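Local atomic coordinates of single-stranded DNA-binding protein WHY1, chloroplastic (PDB entry 4KOO), a protein that binds single-stranded DNA in chloroplasts and the nucleus, guarding the plastid genome against illegitimate recombination and modulating telomere length. Residues Ala21-Pro26 with Tyr60-Lys65; Val72-Thr77 with Phe89-Phe94; Val109-Leu112 with Gly117-Phe120. One frame throughout, in Å; residues are numbered along the deposited sequence.

Contact 1: Ala21-Pro26 with Tyr60-Lys65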
loop_
_atom_site.group_PDB
_atom_site.type_symbol
_atom_site.label_atom_id
_atom_site.label_comp_id
_atom_site.label_asym_id
_atom_site.label_seq_id
_atom_site.Cartn_x
_atom_site.Cartn_y
_atom_site.Cartn_z
ATOM N N ALA A 21 -18.611 9.601 20.740
ATOM C CA ALA A 21 -18.425 9.043 19.416
ATOM C C ALA A 21 -17.400 9.879 18.638
ATOM O O ALA A 21 -17.305 11.098 18.824
ATOM C CB ALA A 21 -19.760 9.015 18.677
ATOM N N LEU A 22 -16.672 9.208 17.749
ATOM C CA LEU A 22 -15.721 9.834 16.824
ATOM C C LEU A 22 -16.044 9.413 15.386
ATOM O O LEU A 22 -16.184 8.238 15.103
ATOM C CB LEU A 22 -14.304 9.368 17.160
ATOM C CG LEU A 22 -13.224 9.842 16.194
ATOM C CD1 LEU A 22 -13.201 11.393 16.108
ATOM C CD2 LEU A 22 -11.869 9.280 16.613
ATOM N N THR A 23 -16.169 10.380 14.495
ATOM C CA THR A 23 -16.299 10.114 13.082
ATOM C C THR A 23 -15.142 10.767 12.374
ATOM O O THR A 23 -14.792 11.904 12.679
ATOM C CB THR A 23 -17.630 10.640 12.517
ATOM O OG1 THR A 23 -18.711 9.970 13.180
ATOM C CG2 THR A 23 -17.719 10.386 11.043
ATOM N N VAL A 24 -14.501 10.021 11.480
ATOM C CA VAL A 24 -13.399 10.551 10.691
ATOM C C VAL A 24 -13.775 10.567 9.221
ATOM O O VAL A 24 -14.103 9.514 8.666
ATOM C CB VAL A 24 -12.140 9.659 10.846
ATOM C CG1 VAL A 24 -10.953 10.348 10.171
ATOM C CG2 VAL A 24 -11.875 9.412 12.307
ATOM N N ASP A 25 -13.733 11.739 8.601
ATOM C CA ASP A 25 -14.063 11.894 7.171
ATOM C C ASP A 25 -12.876 12.407 6.423
ATOM O O ASP A 25 -12.289 13.411 6.806
ATOM C CB ASP A 25 -15.208 12.893 6.930
ATOM C CG ASP A 25 -16.572 12.302 7.182
ATOM O OD1 ASP A 25 -17.043 12.378 8.327
ATOM O OD2 ASP A 25 -17.178 11.771 6.228
ATOM N N PRO A 26 -12.526 11.743 5.317
ATOM C CA PRO A 26 -11.517 12.254 4.406
ATOM C C PRO A 26 -12.024 13.403 3.548
ATOM O O PRO A 26 -13.172 13.407 3.147
ATOM C CB PRO A 26 -11.153 11.021 3.572
ATOM C CG PRO A 26 -12.446 10.208 3.528
ATOM C CD PRO A 26 -13.120 10.462 4.856
ATOM N N TYR A 60 -25.834 9.997 20.219
ATOM C CA TYR A 60 -24.888 11.079 20.492
ATOM C C TYR A 60 -25.475 12.391 20.020
ATOM O O TYR A 60 -26.238 12.426 19.072
ATOM C CB TYR A 60 -23.557 10.777 19.786
ATOM C CG TYR A 60 -23.050 9.404 20.153
ATOM C CD1 TYR A 60 -22.241 9.222 21.265
ATOM C CD2 TYR A 60 -23.425 8.282 19.427
ATOM C CE1 TYR A 60 -21.803 7.972 21.628
ATOM C CE2 TYR A 60 -22.994 7.022 19.785
ATOM C CZ TYR A 60 -22.172 6.870 20.884
ATOM O OH TYR A 60 -21.709 5.625 21.274
ATOM N N ASP A 61 -25.093 13.481 20.671
ATOM C CA ASP A 61 -25.631 14.776 20.316
ATOM C C ASP A 61 -24.687 15.559 19.410
ATOM O O ASP A 61 -23.785 16.231 19.891
ATOM C CB ASP A 61 -25.930 15.554 21.598
ATOM C CG ASP A 61 -26.676 16.849 21.342
ATOM O OD1 ASP A 61 -26.852 17.230 20.156
ATOM O OD2 ASP A 61 -27.063 17.491 22.352
ATOM N N TRP A 62 -24.907 15.473 18.106
ATOM C CA TRP A 62 -24.002 16.059 17.125
ATOM C C TRP A 62 -24.139 17.576 17.047
ATOM O O TRP A 62 -23.294 18.255 16.446
ATOM C CB TRP A 62 -24.152 15.370 15.752
ATOM C CG TRP A 62 -23.703 13.930 15.798
ATOM C CD1 TRP A 62 -24.494 12.821 15.932
ATOM C CD2 TRP A 62 -22.343 13.447 15.760
ATOM N NE1 TRP A 62 -23.711 11.681 15.986
ATOM C CE2 TRP A 62 -22.394 12.039 15.869
ATOM C CE3 TRP A 62 -21.096 14.071 15.639
ATOM C CZ2 TRP A 62 -21.247 11.248 15.860
ATOM C CZ3 TRP A 62 -19.958 13.283 15.632
ATOM C CH2 TRP A 62 -20.041 11.889 15.744
ATOM N N SER A 63 -25.172 18.116 17.696
ATOM C CA SER A 63 -25.299 19.560 17.834
ATOM C C SER A 63 -24.309 20.066 18.880
ATOM O O SER A 63 -24.016 21.253 18.942
ATOM C CB SER A 63 -26.743 19.957 18.235
ATOM O OG SER A 63 -26.927 19.791 19.645
ATOM N N LYS A 64 -23.800 19.175 19.721
ATOM C CA LYS A 64 -22.746 19.541 20.661
ATOM C C LYS A 64 -21.324 19.092 20.215
ATOM O O LYS A 64 -20.423 18.993 21.042
ATOM C CB LYS A 64 -23.057 18.960 22.042
ATOM C CG LYS A 64 -24.386 19.484 22.621
ATOM C CD LYS A 64 -24.557 19.117 24.095
ATOM C CE LYS A 64 -25.855 19.699 24.653
ATOM N NZ LYS A 64 -26.159 19.179 26.006
ATOM N N LYS A 65 -21.148 18.820 18.931
ATOM C CA LYS A 65 -19.906 18.218 18.442
ATOM C C LYS A 65 -18.765 19.234 18.444
ATOM O O LYS A 65 -18.982 20.449 18.351
ATOM C CB LYS A 65 -20.105 17.671 17.036
ATOM C CG LYS A 65 -20.142 18.719 15.990
ATOM C CD LYS A 65 -20.472 18.158 14.625
ATOM C CE LYS A 65 -20.423 19.243 13.589
ATOM N NZ LYS A 65 -20.795 18.648 12.270
#
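The methyl group of Ala21 rests on the ring of Tyr60, almost exactly over its centre: CB of Ala21 stands 3.5 Å from the ring centroid of Tyr60 and only 9° off the ring normal, a CH-pi contact. The same methyl turns a second side to the indole of Trp62, where Ala21 CB lies 3.9 Å from Trp62 CZ2. One small residue is thus received by two aromatic side chains. Two residues further along the strand, Thr23 meets the far end of the indole, its OG1 coming within 3.5 Å of Trp62 CH2, and the two side chains cross at about a right angle. With OG1 beside the backbone N of Thr23 (chi1 -61°), the hydroxyl rather than the methyl is brought to the indole; its hydrogen bond is made elsewhere, with Ser14 OG on the adjoining strand. No hydrogen bond joins the two segments, which meet mainly through side chains.

Further out, the phenol of Tyr60 is tied at its hydroxyl to the carbonyl oxygen of Lys17, and Tyr60 N and Trp62 NE1 both bond a bound MES molecule, probably from the crystallisation liquor. The loop itself is shaped by an Asx turn: Asp61 OD1 accepts from Ser63 N at 3.1 Å and from the hydroxyl Ser63 OG at 2.6 Å, both from the same face of the carboxylate plane. Lys64 N bonds back to Asp61 O, closing the short turn that carries Trp62.

Ala21 and Leu22 belong to a region required, by similarity, for single-stranded DNA binding. A loop that lays a tyrosine and a tryptophan against a strand of an antiparallel sheet here is consistent with the nucleic-acid-binding surface of the Whirly fold.

Contact 2: Val72-Thr77 with Phe89-Phe94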
loop_
_atom_site.group_PDB
_atom_site.type_symbol
_atom_site.label_atom_id
_atom_site.label_comp_id
_atom_site.label_asym_id
_atom_site.label_seq_id
_atom_site.Cartn_x
_atom_site.Cartn_y
_atom_site.Cartn_z
ATOM N N VAL A 72 -1.988 16.737 6.405
ATOM C CA VAL A 72 -0.983 15.787 5.908
ATOM C C VAL A 72 0.200 15.605 6.873
ATOM O O VAL A 72 0.549 14.481 7.211
ATOM C CB VAL A 72 -0.520 16.220 4.557
ATOM C CG1 VAL A 72 0.761 15.488 4.105
ATOM C CG2 VAL A 72 -1.669 15.980 3.560
ATOM N N THR A 73 0.799 16.707 7.320
ATOM C CA THR A 73 1.937 16.602 8.257
ATOM C C THR A 73 1.544 15.976 9.597
ATOM O O THR A 73 2.298 15.156 10.134
ATOM C CB THR A 73 2.644 17.987 8.423
ATOM O OG1 THR A 73 2.947 18.511 7.122
ATOM C CG2 THR A 73 3.901 17.842 9.197
ATOM N N GLU A 74 0.362 16.297 10.133
ATOM C CA GLU A 74 -0.110 15.673 11.376
ATOM C C GLU A 74 -0.358 14.194 11.216
ATOM O O GLU A 74 -0.086 13.397 12.102
ATOM C CB GLU A 74 -1.362 16.382 11.910
ATOM C CG GLU A 74 -1.022 17.822 12.231
ATOM C CD GLU A 74 -2.201 18.745 12.502
ATOM O OE1 GLU A 74 -3.282 18.597 11.891
ATOM O OE2 GLU A 74 -1.989 19.670 13.332
ATOM N N ILE A 75 -0.877 13.809 10.056
ATOM C CA ILE A 75 -1.009 12.385 9.769
ATOM C C ILE A 75 0.377 11.712 9.736
ATOM O O ILE A 75 0.548 10.591 10.200
ATOM C CB ILE A 75 -1.778 12.169 8.463
ATOM C CG1 ILE A 75 -3.199 12.707 8.591
ATOM C CG2 ILE A 75 -1.793 10.723 8.097
ATOM C CD1 ILE A 75 -3.811 13.015 7.227
ATOM N N GLY A 76 1.369 12.413 9.223
ATOM C CA GLY A 76 2.732 11.953 9.270
ATOM C C GLY A 76 3.206 11.662 10.668
ATOM O O GLY A 76 3.855 10.643 10.920
ATOM N N THR A 77 2.875 12.547 11.609
ATOM C CA THR A 77 3.181 12.303 13.000
ATOM C C THR A 77 2.540 11.026 13.480
ATOM O O THR A 77 3.193 10.208 14.131
ATOM C CB THR A 77 2.687 13.476 13.893
ATOM O OG1 THR A 77 3.430 14.658 13.587
ATOM C CG2 THR A 77 2.767 13.145 15.347
ATOM N N PHE A 89 -1.451 18.026 19.342
ATOM C CA PHE A 89 -1.531 19.024 18.311
ATOM C C PHE A 89 -2.337 20.227 18.765
ATOM O O PHE A 89 -3.387 20.084 19.429
ATOM C CB PHE A 89 -2.233 18.470 17.092
ATOM C CG PHE A 89 -1.649 17.173 16.577
ATOM C CD1 PHE A 89 -0.466 17.159 15.889
ATOM C CD2 PHE A 89 -2.306 15.983 16.790
ATOM C CE1 PHE A 89 0.071 15.945 15.403
ATOM C CE2 PHE A 89 -1.787 14.776 16.294
ATOM C CZ PHE A 89 -0.610 14.783 15.582
ATOM N N PHE A 90 -1.840 21.400 18.386
ATOM C CA PHE A 90 -2.423 22.684 18.802
ATOM C C PHE A 90 -2.879 23.471 17.597
ATOM O O PHE A 90 -2.074 23.781 16.732
ATOM C CB PHE A 90 -1.365 23.510 19.585
ATOM C CG PHE A 90 -0.737 22.770 20.698
ATOM C CD1 PHE A 90 -1.307 22.767 21.971
ATOM C CD2 PHE A 90 0.443 22.067 20.503
ATOM C CE1 PHE A 90 -0.726 22.076 23.002
ATOM C CE2 PHE A 90 1.027 21.366 21.543
ATOM C CZ PHE A 90 0.446 21.363 22.790
ATOM N N HIS A 91 -4.172 23.816 17.544
ATOM C CA HIS A 91 -4.750 24.527 16.426
ATOM C C HIS A 91 -5.453 25.815 16.826
ATOM O O HIS A 91 -6.089 25.875 17.852
ATOM C CB HIS A 91 -5.800 23.674 15.733
ATOM C CG HIS A 91 -5.230 22.605 14.848
ATOM N ND1 HIS A 91 -6.027 21.815 14.050
ATOM C CD2 HIS A 91 -3.955 22.215 14.614
ATOM C CE1 HIS A 91 -5.267 20.965 13.380
ATOM N NE2 HIS A 91 -4.007 21.184 13.699
ATOM N N ASP A 92 -5.334 26.817 15.972
ATOM C CA ASP A 92 -6.238 27.981 15.986
ATOM C C ASP A 92 -6.992 27.986 14.661
ATOM O O ASP A 92 -6.387 28.242 13.626
ATOM C CB ASP A 92 -5.412 29.259 16.116
ATOM C CG ASP A 92 -6.265 30.530 16.012
ATOM O OD1 ASP A 92 -7.460 30.429 15.658
ATOM O OD2 ASP A 92 -5.692 31.608 16.288
ATOM N N PRO A 93 -8.301 27.682 14.676
ATOM C CA PRO A 93 -9.032 27.558 13.405
ATOM C C PRO A 93 -9.042 28.830 12.562
ATOM O O PRO A 93 -9.295 28.766 11.364
ATOM C CB PRO A 93 -10.452 27.197 13.851
ATOM C CG PRO A 93 -10.546 27.632 15.258
ATOM C CD PRO A 93 -9.172 27.366 15.812
ATOM N N PHE A 94 -8.752 29.969 13.182
ATOM C CA PHE A 94 -8.824 31.249 12.489
ATOM C C PHE A 94 -7.454 31.894 12.412
ATOM O O PHE A 94 -7.330 33.109 12.333
ATOM C CB PHE A 94 -9.874 32.151 13.152
ATOM C CG PHE A 94 -11.239 31.526 13.204
ATOM C CD1 PHE A 94 -11.917 31.231 12.036
ATOM C CD2 PHE A 94 -11.830 31.197 14.401
ATOM C CE1 PHE A 94 -13.144 30.635 12.073
ATOM C CE2 PHE A 94 -13.063 30.599 14.436
ATOM C CZ PHE A 94 -13.722 30.314 13.270
#
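Glu74 lays its CB over one face of the Phe89 ring, 4.2 Å from the centroid, while its CG runs along the ring at 3.8 Å from Phe89 CD1. This is helix-on-sheet packing within the Whirly domain: helix 72-77 and strand 89-91 run nearly antiparallel, at 162°, with their axes 11.3 Å apart at closest approach. Thr77, on the next turn of the helix, meets the far end of the ring, CG2 lying 3.8 Å from Phe89 CZ and CB standing at the ring edge, in its plane. Phe68 of strand 66-70 touches Phe89 as well, and Ala142 of the third subunit packs on Thr77.

The aliphatic part of Glu74 therefore serves the apolar contact, and its extended chain beyond CG (chi2 168°) carries the carboxylate past the ring to His91. The other carboxylate oxygen, OE1, accepts a hydrogen bond from Ser71 N, just before the helix, which limits the rotation of the group. His91 is stacked on Phe68, and its ND1 bonds a bound MES molecule. Carboxylate and imidazole lie nearly coplanar, and His91 NE2 donates to the syn lone pair of Glu74 OE2 at 2.5 Å.

Contact 3: Val109-Leu112 with Gly117-Phe120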
loop_
_atom_site.group_PDB
_atom_site.type_symbol
_atom_site.label_atom_id
_atom_site.label_comp_id
_atom_site.label_asym_id
_atom_site.label_seq_id
_atom_site.Cartn_x
_atom_site.Cartn_y
_atom_site.Cartn_z
ATOM N N VAL A 109 -3.349 12.451 21.590
ATOM C CA VAL A 109 -3.442 11.044 21.213
ATOM C C VAL A 109 -2.375 10.332 22.037
ATOM O O VAL A 109 -1.196 10.632 21.923
ATOM C CB VAL A 109 -3.203 10.810 19.707
ATOM C CG1 VAL A 109 -3.294 9.352 19.385
ATOM C CG2 VAL A 109 -4.219 11.568 18.856
ATOM N N GLU A 110 -2.788 9.409 22.898
ATOM C CA GLU A 110 -1.850 8.773 23.818
ATOM C C GLU A 110 -2.276 7.351 24.083
ATOM O O GLU A 110 -3.457 7.038 24.020
ATOM C CB GLU A 110 -1.832 9.486 25.169
ATOM C CG GLU A 110 -1.474 10.943 25.070
ATOM C CD GLU A 110 -1.343 11.615 26.418
ATOM O OE1 GLU A 110 -1.281 10.909 27.452
ATOM O OE2 GLU A 110 -1.296 12.864 26.427
ATOM N N PRO A 111 -1.313 6.505 24.446
ATOM C CA PRO A 111 -1.667 5.152 24.882
ATOM C C PRO A 111 -2.488 5.201 26.154
ATOM O O PRO A 111 -2.364 6.116 26.966
ATOM C CB PRO A 111 -0.305 4.477 25.117
ATOM C CG PRO A 111 0.665 5.550 25.309
ATOM C CD PRO A 111 0.148 6.735 24.484
ATOM N N LEU A 112 -3.371 4.221 26.297
ATOM C CA LEU A 112 -4.117 4.049 27.518
ATOM C C LEU A 112 -3.209 3.546 28.623
ATOM O O LEU A 112 -2.282 2.748 28.388
ATOM C CB LEU A 112 -5.261 3.045 27.324
ATOM C CG LEU A 112 -6.433 3.536 26.479
ATOM C CD1 LEU A 112 -7.400 2.401 26.147
ATOM C CD2 LEU A 112 -7.183 4.660 27.177
ATOM N N GLY A 117 -4.744 -0.108 24.212
ATOM C CA GLY A 117 -5.466 0.845 23.397
ATOM C C GLY A 117 -4.886 2.248 23.488
ATOM O O GLY A 117 -3.792 2.455 24.010
ATOM N N HIS A 118 -5.612 3.198 22.930
ATOM C CA HIS A 118 -5.217 4.608 22.911
ATOM C C HIS A 118 -6.449 5.384 23.287
ATOM O O HIS A 118 -7.552 4.841 23.303
ATOM C CB HIS A 118 -4.775 5.056 21.513
ATOM C CG HIS A 118 -3.349 4.757 21.187
ATOM N ND1 HIS A 118 -2.894 3.483 20.953
ATOM C CD2 HIS A 118 -2.258 5.563 21.121
ATOM C CE1 HIS A 118 -1.592 3.513 20.713
ATOM N NE2 HIS A 118 -1.179 4.765 20.809
ATOM N N PHE A 119 -6.266 6.659 23.602
ATOM C CA PHE A 119 -7.376 7.588 23.585
ATOM C C PHE A 119 -7.098 8.776 22.684
ATOM O O PHE A 119 -5.947 9.125 22.427
ATOM C CB PHE A 119 -7.765 8.015 24.989
ATOM C CG PHE A 119 -6.784 8.937 25.662
ATOM C CD1 PHE A 119 -6.807 10.306 25.426
ATOM C CD2 PHE A 119 -5.864 8.435 26.572
ATOM C CE1 PHE A 119 -5.903 11.148 26.087
ATOM C CE2 PHE A 119 -4.974 9.263 27.222
ATOM C CZ PHE A 119 -4.998 10.623 26.988
ATOM N N PHE A 120 -8.176 9.379 22.189
ATOM C CA PHE A 120 -8.142 10.695 21.585
ATOM C C PHE A 120 -8.884 11.636 22.545
ATOM O O PHE A 120 -9.975 11.331 23.034
ATOM C CB PHE A 120 -8.895 10.743 20.270
ATOM C CG PHE A 120 -8.175 10.139 19.100
ATOM C CD1 PHE A 120 -7.563 8.914 19.191
ATOM C CD2 PHE A 120 -8.137 10.808 17.885
ATOM C CE1 PHE A 120 -6.904 8.375 18.090
ATOM C CE2 PHE A 120 -7.484 10.271 16.782
ATOM C CZ PHE A 120 -6.874 9.054 16.888
#
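Three backbone hydrogen bonds hold 109-112 against 117-120. Glu110 and Phe119 form the hydrogen-bonded pair of the antiparallel strands: Phe119 N gives to Glu110 O at 2.9 Å, and Glu110 N to Phe119 O at 3.2 Å. Beyond the strand end, Leu112 N reaches Gly117 O at 2.9 Å with an almost straight N-H...O angle (177°), although the donor stands above the carbonyl plane. Val109 with Phe120 and Pro111 with His118 are the flanking non-hydrogen-bonded pairs; proline, lacking an N-H, fits such a position.

Packing follows on both faces of the hairpin. Val109 CG2 sits over the centre of the Phe120 ring, 4.0 Å from the centroid, on the face of the sheet toward helix 141-158, whose Phe144 and Leu147 also touch Phe120. Pro111 CA lies over one face of the His118 imidazole, and Phe144 stacks with that same imidazole. Glu110 and Phe119 lie side by side on the other face of the sheet. With CG set between its backbone N and carbonyl carbon (chi1 72°), Phe119 swings its ring across the neighbouring strand, where CE2 meets Glu110 CB at 3.8 Å and CD2 meets Leu112 CD2 at 4.0 Å. Tyr136 stacks with the Phe119 ring. An alanine in place of Phe119 is likely to open a gap beside Glu110 CB and Leu112 CD2 and leave Tyr136 without its stacking partner.

The chemistry divides the work of this beta hairpin: main-chain bonds set the register near the turn and also tie 118-120 to strand 131-139, while apolar and aromatic side chains add to that junction and reach helix 141-158.

From the N terminus, contact 1 comes first, bringing the loop between strands 39-53 and 66-70 back onto strand 20-33 within the first antiparallel sheet. Contact 2 follows once that loop has closed and ties helix 72-79, just after the first sheet, to strand 87-91, the opening strand of the second. Contact 3 closes the hairpin between 103-111 and 118-126, one strand along in that sheet. The three lie in series, none nesting or crossing. Their centres are about 17 to 18 Å apart, yet contacts 1 and 3 touch where Leu22 CD2 meets Phe120 CD2 at 4.2 Å, a packing contact between the two sheets.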